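Local coordinates for coat protein (Sulfolobus turreted icosahedral virus, PDB 2BBD) that serves as the major capsid protein of an archaeal virus and probably builds the icosahedral shell around its genome, at residues A[53-58]-A[78-83]. Sequence-based numbering, arbitrary orientation.
Sequences SAPFPY and SGTGLG
Tyr58 lays its ring against Gly83, one turn into helix 79-89, in a double jelly-roll capsid protein. The helix follows strand 72-78 directly. Segment 53-58 is loop, with cis peptide bonds before Pro55 and Pro57.

The aromatic contact is a CH-pi interaction. Gly83 CA sits 3.5 Å from the centroid of the Tyr58 ring and 11° off the ring normal. Gly83 O lies over the same face, nearer the hydroxyl end, 3.4 Å from Tyr58 CZ. Tyr58 CG is anti to its own carbonyl carbon (chi1 -67°), which places CG 3.6 Å from Gly83 CA. Its OH is hydrogen-bonded to Asn94 OD1, and its ring also meets that of Trp116, on strand 108-123. Trp116 NE1 in turn donates to Gly79 O.

The second contact is van der Waals packing. Pro55 CB presses on Thr80 CG2 at 3.4 Å, a tight carbon pair. Pro55 CG touches Thr80 OG1, which is also hydrogen-bonded to a bound MPD, probably from the crystallisation liquor.

One capping bond secures the helix start. Ser78 is the N-cap, and Gly81 N donates to Ser78 OG over 2.9 Å, with an angle of 165° at the hydrogen.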
# COMPACT_ATOMS: atom_id res chain seq x y z
N SER A 53 -18.89 -5.39 5.64
CA SER A 53 -17.82 -5.37 6.63
C SER A 53 -16.53 -4.96 5.93
O SER A 53 -16.53 -4.67 4.73
CB SER A 53 -17.64 -6.76 7.22
OG SER A 53 -17.17 -7.64 6.21
N ALA A 54 -15.44 -4.94 6.68
CA ALA A 54 -14.14 -4.62 6.13
C ALA A 54 -13.90 -5.65 5.02
O ALA A 54 -14.41 -6.77 5.08
CB ALA A 54 -13.08 -4.76 7.22
N PRO A 55 -13.09 -5.31 4.01
CA PRO A 55 -12.35 -4.07 3.78
C PRO A 55 -13.12 -2.84 3.28
O PRO A 55 -12.50 -1.87 2.82
CB PRO A 55 -11.25 -4.51 2.82
CG PRO A 55 -11.97 -5.47 1.95
CD PRO A 55 -12.80 -6.28 2.94
N PHE A 56 -14.45 -2.86 3.35
CA PHE A 56 -15.20 -1.67 2.95
C PHE A 56 -14.85 -0.65 4.04
O PHE A 56 -14.68 -1.02 5.21
CB PHE A 56 -16.71 -1.95 2.95
CG PHE A 56 -17.56 -0.70 2.91
CD1 PHE A 56 -17.87 -0.01 4.09
CD2 PHE A 56 -18.03 -0.18 1.71
CE1 PHE A 56 -18.62 1.17 4.07
CE2 PHE A 56 -18.78 1.00 1.67
CZ PHE A 56 -19.07 1.68 2.86
N PRO A 57 -14.76 0.64 3.70
CA PRO A 57 -14.95 1.29 2.40
C PRO A 57 -13.72 1.36 1.47
O PRO A 57 -13.82 1.85 0.34
CB PRO A 57 -15.46 2.67 2.79
CG PRO A 57 -14.63 2.97 4.00
CD PRO A 57 -14.60 1.65 4.77
N TYR A 58 -12.58 0.86 1.93
CA TYR A 58 -11.37 0.90 1.11
C TYR A 58 -11.49 0.17 -0.21
O TYR A 58 -10.85 0.56 -1.19
CB TYR A 58 -10.16 0.35 1.87
CG TYR A 58 -9.74 1.20 3.04
CD1 TYR A 58 -9.40 2.54 2.87
CD2 TYR A 58 -9.66 0.66 4.33
CE1 TYR A 58 -9.00 3.32 3.94
CE2 TYR A 58 -9.26 1.44 5.41
CZ TYR A 58 -8.93 2.76 5.21
OH TYR A 58 -8.52 3.52 6.27
N SER A 78 -3.91 -2.63 -4.30
CA SER A 78 -5.36 -2.61 -4.29
C SER A 78 -5.80 -1.47 -3.37
O SER A 78 -5.01 -0.98 -2.57
CB SER A 78 -5.89 -3.95 -3.76
OG SER A 78 -5.42 -4.19 -2.44
N GLY A 79 -7.05 -1.04 -3.49
CA GLY A 79 -7.53 0.01 -2.61
C GLY A 79 -7.55 -0.54 -1.18
O GLY A 79 -7.31 0.19 -0.21
N THR A 80 -7.84 -1.84 -1.07
CA THR A 80 -7.90 -2.53 0.22
C THR A 80 -6.55 -2.54 0.95
O THR A 80 -6.45 -2.11 2.09
CB THR A 80 -8.36 -4.00 0.04
OG1 THR A 80 -9.74 -4.02 -0.33
CG2 THR A 80 -8.17 -4.77 1.33
N GLY A 81 -5.52 -3.04 0.27
CA GLY A 81 -4.19 -3.11 0.87
C GLY A 81 -3.61 -1.78 1.29
O GLY A 81 -3.07 -1.64 2.40
N LEU A 82 -3.68 -0.78 0.41
CA LEU A 82 -3.14 0.53 0.73
C LEU A 82 -3.94 1.15 1.87
O LEU A 82 -3.38 1.87 2.71
CB LEU A 82 -3.19 1.45 -0.50
CG LEU A 82 -2.54 2.83 -0.36
CD1 LEU A 82 -1.07 2.67 0.05
CD2 LEU A 82 -2.64 3.59 -1.70
N GLY A 83 -5.25 0.85 1.90
CA GLY A 83 -6.13 1.36 2.94
C GLY A 83 -5.77 0.77 4.30
O GLY A 83 -5.75 1.47 5.31